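Local coordinates for uncharacterized protein (Candida albicans, PDB 5K04) that probably serves as the non-catalytic auxiliary subunit of the NatB complex, which acetylates the N-termini of proteins, at residues R143-T146 / L147-A150; L175-G178 / L179-F182; Y149-S152 / F153-L156; E187-V190 / Y191-F194. All coordinates share one frame; numbering follows the deposited sequence.

Contact 1: residues R143-T146 / L147-A150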
# COMPACT_ATOMS: atom_id res chain seq x y z
N ARG A 143 -32.08 13.39 -5.42
CA ARG A 143 -31.90 11.95 -5.56
C ARG A 143 -30.49 11.53 -5.14
O ARG A 143 -30.31 10.53 -4.44
CB ARG A 143 -32.18 11.59 -7.01
CG ARG A 143 -32.06 10.18 -7.36
CD ARG A 143 -32.37 10.01 -8.83
NE ARG A 143 -32.45 8.59 -9.09
CZ ARG A 143 -33.56 7.87 -8.99
NH1 ARG A 143 -34.70 8.47 -8.63
NH2 ARG A 143 -33.54 6.57 -9.25
N LEU A 144 -29.47 12.29 -5.56
CA LEU A 144 -28.09 12.01 -5.18
C LEU A 144 -27.93 11.97 -3.67
O LEU A 144 -27.31 11.05 -3.13
CB LEU A 144 -27.17 13.07 -5.79
CG LEU A 144 -25.67 12.86 -5.48
CD1 LEU A 144 -25.21 11.50 -5.97
CD2 LEU A 144 -24.80 13.93 -6.08
N HIS A 145 -28.50 12.97 -2.97
CA HIS A 145 -28.37 13.05 -1.51
C HIS A 145 -29.09 11.90 -0.82
O HIS A 145 -28.63 11.43 0.22
CB HIS A 145 -28.91 14.40 -1.02
CG HIS A 145 -28.09 15.56 -1.47
ND1 HIS A 145 -28.51 16.86 -1.37
CD2 HIS A 145 -26.86 15.60 -2.05
CE1 HIS A 145 -27.59 17.66 -1.88
NE2 HIS A 145 -26.58 16.92 -2.30
N THR A 146 -30.21 11.45 -1.38
CA THR A 146 -30.87 10.27 -0.82
C THR A 146 -29.97 9.05 -0.94
O THR A 146 -29.88 8.22 -0.02
CB THR A 146 -32.22 10.06 -1.51
OG1 THR A 146 -33.00 11.25 -1.37
CG2 THR A 146 -32.95 8.89 -0.88
N LEU A 147 -29.27 8.93 -2.07
CA LEU A 147 -28.35 7.83 -2.28
C LEU A 147 -27.20 7.89 -1.28
O LEU A 147 -26.81 6.86 -0.70
CB LEU A 147 -27.82 7.86 -3.72
CG LEU A 147 -28.86 7.50 -4.77
CD1 LEU A 147 -28.53 8.07 -6.15
CD2 LEU A 147 -28.94 5.98 -4.85
N TRP A 148 -26.62 9.08 -1.09
CA TRP A 148 -25.59 9.30 -0.07
C TRP A 148 -26.04 8.76 1.28
O TRP A 148 -25.36 7.93 1.90
CB TRP A 148 -25.31 10.80 0.05
CG TRP A 148 -24.54 11.39 -1.11
CD1 TRP A 148 -24.21 10.76 -2.27
CD2 TRP A 148 -23.99 12.72 -1.19
NE1 TRP A 148 -23.49 11.62 -3.09
CE2 TRP A 148 -23.33 12.82 -2.44
CE3 TRP A 148 -23.98 13.82 -0.33
CZ2 TRP A 148 -22.69 13.99 -2.86
CZ3 TRP A 148 -23.34 14.99 -0.75
CH2 TRP A 148 -22.71 15.07 -2.00
N TYR A 149 -27.20 9.23 1.73
CA TYR A 149 -27.74 8.86 3.03
C TYR A 149 -27.90 7.34 3.13
O TYR A 149 -27.47 6.73 4.11
CB TYR A 149 -29.06 9.60 3.21
CG TYR A 149 -29.66 9.53 4.57
CD1 TYR A 149 -28.86 9.40 5.71
CD2 TYR A 149 -31.05 9.62 4.74
CE1 TYR A 149 -29.42 9.35 6.98
CE2 TYR A 149 -31.62 9.58 6.02
CZ TYR A 149 -30.80 9.45 7.14
OH TYR A 149 -31.34 9.40 8.40
N ALA A 150 -28.47 6.73 2.08
CA ALA A 150 -28.67 5.28 2.04
C ALA A 150 -27.34 4.54 2.05
O ALA A 150 -27.16 3.56 2.80
CB ALA A 150 -29.45 4.91 0.78
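Leu-144 and His-145 both lean on the indole of Trp-148, one turn further along the same helix. The apolar contact is carried by the branched end of Leu-144, whose CD1 comes within 3.4 Å of Trp-148 NE1 while its CG lies 3.8 Å from Trp-148 CE2. Leucine suits the place because its two methyls spread along the nitrogen side of the indole, CD1 by NE1 and CD2 by CZ2.

The aromatic contact is looser. His-145 CD2 stands 3.7 Å above the plane of the Trp-148 ring, towards its rim, on the face where the carbonyl of Leu-144 also lies. The two rings point the same way with their planes at 44°, so they neither stack nor meet at a right angle. Phe-484 accepts the indole N-H through its carbonyl, which fixes how the ring is turned.

Beneath these side chains runs an unbroken ladder of helical bonds, from Leu-147 N to Arg-143 O (3.0 Å) through to Ala-150 N to Thr-146 O (2.9 Å). The polar ends are answered by neighbouring parts of the chain: Arg-143 reaches Leu-179 O and forms a salt bridge with Glu-187, and Thr-146 OG1 bonds to Asn-137. A helix packed between helices 126-138 and 162-177 in this way is consistent with the helical-repeat architecture of the TPR clan.

Contact 2: residues L175-G178 / L179-F182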
# COMPACT_ATOMS: atom_id res chain seq x y z
N LEU A 175 -35.09 3.86 1.87
CA LEU A 175 -34.64 5.02 1.11
C LEU A 175 -34.43 4.67 -0.36
O LEU A 175 -34.80 5.45 -1.25
CB LEU A 175 -33.33 5.55 1.68
CG LEU A 175 -33.42 6.31 2.99
CD1 LEU A 175 -32.06 6.39 3.62
CD2 LEU A 175 -33.99 7.70 2.72
N MET A 176 -33.83 3.50 -0.62
CA MET A 176 -33.58 3.07 -2.00
C MET A 176 -34.88 2.71 -2.70
O MET A 176 -35.08 3.07 -3.87
CB MET A 176 -32.58 1.90 -2.02
CG MET A 176 -31.10 2.32 -1.64
SD MET A 176 -30.52 3.76 -2.48
CE MET A 176 -30.80 3.12 -4.10
N GLU A 177 -35.79 2.01 -2.01
CA GLU A 177 -37.08 1.70 -2.60
C GLU A 177 -37.80 2.98 -3.02
O GLU A 177 -38.47 2.99 -4.06
CB GLU A 177 -37.91 0.85 -1.62
CG GLU A 177 -37.35 -0.61 -1.49
CD GLU A 177 -37.91 -1.46 -0.32
OE1 GLU A 177 -38.66 -0.93 0.54
OE2 GLU A 177 -37.58 -2.68 -0.29
N GLY A 178 -37.61 4.08 -2.28
CA GLY A 178 -38.20 5.37 -2.64
C GLY A 178 -37.71 5.96 -3.96
O GLY A 178 -38.36 6.87 -4.49
N LEU A 179 -36.60 5.44 -4.51
CA LEU A 179 -35.98 5.97 -5.72
C LEU A 179 -36.34 5.17 -6.97
O LEU A 179 -35.87 5.50 -8.06
CB LEU A 179 -34.47 6.01 -5.56
CG LEU A 179 -34.02 6.88 -4.39
CD1 LEU A 179 -32.50 6.83 -4.21
CD2 LEU A 179 -34.51 8.31 -4.59
N GLN A 180 -37.12 4.11 -6.82
CA GLN A 180 -37.50 3.32 -7.98
C GLN A 180 -38.39 4.15 -8.90
O GLN A 180 -39.19 4.96 -8.43
CB GLN A 180 -38.21 2.04 -7.55
CG GLN A 180 -37.29 0.98 -6.98
CD GLN A 180 -38.04 -0.11 -6.28
OE1 GLN A 180 -37.89 -1.29 -6.60
NE2 GLN A 180 -38.88 0.28 -5.32
N PRO A 181 -38.30 3.93 -10.23
CA PRO A 181 -37.43 2.93 -10.87
C PRO A 181 -35.97 3.36 -10.92
O PRO A 181 -35.70 4.56 -11.01
CB PRO A 181 -38.01 2.83 -12.29
CG PRO A 181 -38.57 4.23 -12.55
CD PRO A 181 -39.09 4.70 -11.21
N PHE A 182 -35.06 2.40 -10.84
CA PHE A 182 -33.64 2.69 -10.81
C PHE A 182 -33.14 3.10 -12.20
O PHE A 182 -33.58 2.55 -13.21
CB PHE A 182 -32.85 1.48 -10.28
CG PHE A 182 -33.20 1.10 -8.87
CD1 PHE A 182 -33.13 2.02 -7.85
CD2 PHE A 182 -33.62 -0.18 -8.57
CE1 PHE A 182 -33.47 1.68 -6.55
CE2 PHE A 182 -33.95 -0.53 -7.27
CZ PHE A 182 -33.87 0.41 -6.27
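Met-176 sets its thioether against Leu-179 and the CE1 corner of Phe-182. Its SD is 4.0 Å from Leu-179 CD1, and its CE lies 3.9 Å from Phe-182 CE1, the methionine chain running at about a right angle to the phenylalanine side chain. Two successive bends, at chi2 (-48°) and chi3 (-57°), fold the chain so that the methyl group faces the following loop. A flexible, polarisable methionine suits this place because it can bridge an aliphatic branch and a ring; Val-190 and Leu-147 of neighbouring helices touch it as well.

The backbone reverses in a type I beta turn from Glu-177 to Gln-180. Leu-179 N donates to Met-176 O at 2.9 Å, coming from above the carbonyl plane as the tight curvature requires. Glu-177 O is gripped twice by a single residue. Gln-180 N closes the turn at 3.3 Å, well out of the carbonyl plane, whereas Gln-180 NE2 arrives in the plane, on a lone pair, at 3.0 Å. The glutamine amide thus adds a side-chain clasp to the turn. Beyond it a cis peptide leads into Pro-181, and Gln-180 CG sits 3.5 Å above one face of the Phe-182 ring.

The carboxylate of Glu-177 finds its partner in Tyr-191 OH, and Leu-179 O accepts from Arg-143. The chemistry therefore divides in two: an apolar patch ties the chain to the adjoining helices, while carbonyls left over near the close of helix 162-177 are taken up by the turn and by the side chain of Gln-180.

Contact 3: residues Y149-S152 / F153-L156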
# COMPACT_ATOMS: atom_id res chain seq x y z
N TYR A 149 -27.20 9.23 1.73
CA TYR A 149 -27.74 8.86 3.03
C TYR A 149 -27.90 7.34 3.13
O TYR A 149 -27.47 6.73 4.11
CB TYR A 149 -29.06 9.60 3.21
CG TYR A 149 -29.66 9.53 4.57
CD1 TYR A 149 -28.86 9.40 5.71
CD2 TYR A 149 -31.05 9.62 4.74
CE1 TYR A 149 -29.42 9.35 6.98
CE2 TYR A 149 -31.62 9.58 6.02
CZ TYR A 149 -30.80 9.45 7.14
OH TYR A 149 -31.34 9.40 8.40
N ALA A 150 -28.47 6.73 2.08
CA ALA A 150 -28.67 5.28 2.04
C ALA A 150 -27.34 4.54 2.05
O ALA A 150 -27.16 3.56 2.80
CB ALA A 150 -29.45 4.91 0.78
N PHE A 151 -26.41 4.97 1.21
CA PHE A 151 -25.09 4.35 1.18
C PHE A 151 -24.40 4.46 2.53
O PHE A 151 -23.69 3.54 2.96
CB PHE A 151 -24.26 4.98 0.06
CG PHE A 151 -22.92 4.32 -0.13
CD1 PHE A 151 -22.83 3.03 -0.63
CD2 PHE A 151 -21.76 5.00 0.18
CE1 PHE A 151 -21.59 2.43 -0.80
CE2 PHE A 151 -20.52 4.42 0.00
CZ PHE A 151 -20.44 3.13 -0.49
N SER A 152 -24.62 5.58 3.24
CA SER A 152 -23.99 5.79 4.54
C SER A 152 -24.48 4.78 5.57
O SER A 152 -23.77 4.53 6.56
CB SER A 152 -24.23 7.22 5.02
OG SER A 152 -25.59 7.44 5.38
N PHE A 153 -25.67 4.20 5.37
CA PHE A 153 -26.16 3.17 6.29
C PHE A 153 -25.41 1.86 6.10
O PHE A 153 -25.15 1.14 7.07
CB PHE A 153 -27.65 2.94 6.10
CG PHE A 153 -28.50 3.95 6.79
CD1 PHE A 153 -28.59 3.96 8.17
CD2 PHE A 153 -29.19 4.91 6.07
CE1 PHE A 153 -29.37 4.92 8.84
CE2 PHE A 153 -29.97 5.87 6.71
CZ PHE A 153 -30.06 5.87 8.10
N HIS A 154 -25.05 1.56 4.86
CA HIS A 154 -24.15 0.45 4.59
C HIS A 154 -22.79 0.67 5.24
O HIS A 154 -22.22 -0.26 5.83
CB HIS A 154 -23.98 0.27 3.08
CG HIS A 154 -22.79 -0.56 2.73
ND1 HIS A 154 -22.70 -1.90 3.05
CD2 HIS A 154 -21.63 -0.24 2.12
CE1 HIS A 154 -21.55 -2.37 2.63
NE2 HIS A 154 -20.88 -1.39 2.06
N LEU A 155 -22.23 1.88 5.09
CA LEU A 155 -20.95 2.20 5.73
C LEU A 155 -21.00 1.94 7.22
O LEU A 155 -20.07 1.34 7.78
CB LEU A 155 -20.59 3.66 5.47
CG LEU A 155 -20.25 4.04 4.03
CD1 LEU A 155 -19.78 5.49 4.01
CD2 LEU A 155 -19.18 3.09 3.41
N LEU A 156 -22.08 2.37 7.88
CA LEU A 156 -22.26 2.15 9.31
C LEU A 156 -22.34 0.67 9.63
O LEU A 156 -21.72 0.19 10.59
CB LEU A 156 -23.54 2.83 9.80
CG LEU A 156 -23.53 4.31 10.12
CD1 LEU A 156 -24.96 4.76 10.43
CD2 LEU A 156 -22.59 4.56 11.30
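Tyr-149 and Phe-153 meet ring against ring, one helical turn apart. Phe-153 CE2 comes in over one face of the tyrosine ring, offset towards its rim and 3.5 Å from Tyr-149 CE1. With the planes at 48° and the centroids 4.9 Å apart, the pair is oblique. Tyrosine CG stands anti to the backbone N (chi1 -170°) and phenylalanine CG anti to the carbonyl carbon (chi1 -81°), and these different settings let the rings converge. Leu-175 of the next helix packs on both rings, whose broad flat surfaces suit such a place.

A second cluster gathers round Phe-151. Its ring lies beside the imidazole of His-154, pointing the same way, with Phe-151 CE1 4.0 Å from His-154 CD2. Elsewhere on the ring, Phe-151 CE2 is 3.9 Å from Leu-155 CD2. Side chains on different sides of one helix packing on different neighbours are consistent with an alpha-alpha solenoid: here helices 126-138 and 162-177 meet the first set, while helix 489-503 covers Phe-151 and Leu-155. Histidine combines a flat surface with a polar end, and its NE2 bonds to Glu-493.

Among the backbone bonds, Phe-153 N prefers Ala-150 O, at 3.0 Å and from above the carbonyl plane, and holds Tyr-149 O only weakly; the helix is locally tightened here. The more regular span of four residues returns with Leu-155 N to Phe-151 O (3.1 Å). Ser-152 OG folds back towards Tyr-149 O, at a distance too short to be taken literally, and also bonds to Asn-130, so this small buried hydroxyl links neighbouring helices.

Contact 4: residues E187-V190 / Y191-F194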
# COMPACT_ATOMS: atom_id res chain seq x y z
N GLU A 187 -27.13 2.71 -8.55
CA GLU A 187 -28.27 2.75 -7.64
C GLU A 187 -28.71 1.33 -7.28
O GLU A 187 -28.97 1.03 -6.11
CB GLU A 187 -29.43 3.54 -8.26
CG GLU A 187 -29.05 4.91 -8.76
CD GLU A 187 -30.22 5.67 -9.35
OE1 GLU A 187 -31.27 5.04 -9.59
OE2 GLU A 187 -30.08 6.90 -9.59
N ILE A 188 -28.79 0.45 -8.27
CA ILE A 188 -29.14 -0.94 -8.02
C ILE A 188 -28.14 -1.58 -7.06
O ILE A 188 -28.52 -2.27 -6.11
CB ILE A 188 -29.23 -1.71 -9.35
CG1 ILE A 188 -30.39 -1.17 -10.20
CG2 ILE A 188 -29.39 -3.20 -9.10
CD1 ILE A 188 -30.49 -1.78 -11.60
N TYR A 189 -26.84 -1.31 -7.27
CA TYR A 189 -25.82 -1.81 -6.35
C TYR A 189 -26.14 -1.40 -4.91
O TYR A 189 -26.16 -2.25 -4.00
CB TYR A 189 -24.44 -1.31 -6.79
CG TYR A 189 -23.33 -1.55 -5.77
CD1 TYR A 189 -22.70 -2.79 -5.66
CD2 TYR A 189 -22.92 -0.52 -4.91
CE1 TYR A 189 -21.69 -3.01 -4.71
CE2 TYR A 189 -21.89 -0.72 -3.97
CZ TYR A 189 -21.29 -1.98 -3.87
OH TYR A 189 -20.31 -2.18 -2.96
N VAL A 190 -26.42 -0.11 -4.68
CA VAL A 190 -26.66 0.38 -3.32
C VAL A 190 -27.81 -0.39 -2.69
O VAL A 190 -27.73 -0.82 -1.53
CB VAL A 190 -26.95 1.89 -3.32
CG1 VAL A 190 -27.33 2.36 -1.90
CG2 VAL A 190 -25.75 2.66 -3.79
N TYR A 191 -28.90 -0.56 -3.45
CA TYR A 191 -30.06 -1.29 -2.97
C TYR A 191 -29.67 -2.69 -2.50
O TYR A 191 -30.08 -3.13 -1.42
CB TYR A 191 -31.12 -1.34 -4.09
CG TYR A 191 -32.47 -1.85 -3.68
CD1 TYR A 191 -33.02 -1.52 -2.46
CD2 TYR A 191 -33.21 -2.67 -4.53
CE1 TYR A 191 -34.25 -2.00 -2.07
CE2 TYR A 191 -34.46 -3.15 -4.14
CZ TYR A 191 -34.97 -2.82 -2.92
OH TYR A 191 -36.22 -3.30 -2.55
N THR A 192 -28.84 -3.40 -3.29
CA THR A 192 -28.45 -4.77 -2.93
C THR A 192 -27.69 -4.83 -1.61
O THR A 192 -27.64 -5.90 -1.00
CB THR A 192 -27.57 -5.40 -4.01
OG1 THR A 192 -26.34 -4.69 -4.09
CG2 THR A 192 -28.28 -5.40 -5.36
N LEU A 193 -27.11 -3.72 -1.16
CA LEU A 193 -26.39 -3.74 0.11
C LEU A 193 -27.31 -4.02 1.29
O LEU A 193 -26.81 -4.37 2.37
CB LEU A 193 -25.66 -2.42 0.33
CG LEU A 193 -24.66 -2.02 -0.76
CD1 LEU A 193 -24.22 -0.58 -0.54
CD2 LEU A 193 -23.46 -2.99 -0.79
N PHE A 194 -28.62 -3.90 1.13
CA PHE A 194 -29.56 -4.10 2.24
C PHE A 194 -30.46 -5.31 2.04
O PHE A 194 -31.42 -5.49 2.80
CB PHE A 194 -30.40 -2.84 2.45
CG PHE A 194 -29.57 -1.59 2.52
CD1 PHE A 194 -28.80 -1.33 3.64
CD2 PHE A 194 -29.52 -0.72 1.45
CE1 PHE A 194 -28.01 -0.19 3.71
CE2 PHE A 194 -28.72 0.42 1.50
CZ PHE A 194 -27.97 0.69 2.64
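The closing turns of helix 185-192 set Tyr-189 against Leu-193 and Val-190 against Phe-194. Leu-193 CD2 lies 3.9 Å from Tyr-189 CZ, the branched leucine end reaching the hydroxyl-bearing part of the ring. The Val-190 side chain lies beside that of Phe-194, with CG1 4.2 Å from Phe-194 CE2. Valine suits the place by presenting a short, stiff branch beside the ring. Phe-194 CE2 also approaches Val-190 O, at 3.4 Å.

The bonding changes as the helix runs out. Tyr-191 N still reaches back four residues to Glu-187 O (3.1 Å), but Leu-193 N bonds chiefly to Val-190 O (3.0 Å), three residues back and from 60° above the carbonyl plane. Phe-194 N likewise donates to Tyr-191 O. Such a shift from four-residue to three-residue bonds is a common way for an alpha helix to tighten at its C-terminal end. Thr-192 OG1, at chi1 65°, turns back on Tyr-189 O, though the modelled separation is too short to be trusted.

Two polar ends answer other helices: Glu-187 forms a salt bridge with Arg-143, and Tyr-191 OH bonds to Glu-177. Leu-193 also packs on Phe-151 and His-154.

How the contacts relate
Along the chain the order is contact 1, contact 3, contact 2, contact 4. Contacts 1 and 3 share helix 143-157, with centres about 9 Å apart and Tyr-149 and Ala-150 in common. Contact 2 marks the exit from helix 162-177, and contact 4 lies on helix 185-192; their centres are about 10 Å apart. Even the widest separation, between the centres of contacts 2 and 3, is only about 15 Å, so all four form one compact region of three successive helices. Met-176 packs between the first and third, and Arg-143 ties the first to the loop and to Glu-187. This close packing of helices is consistent with an auxiliary subunit built as a helical scaffold.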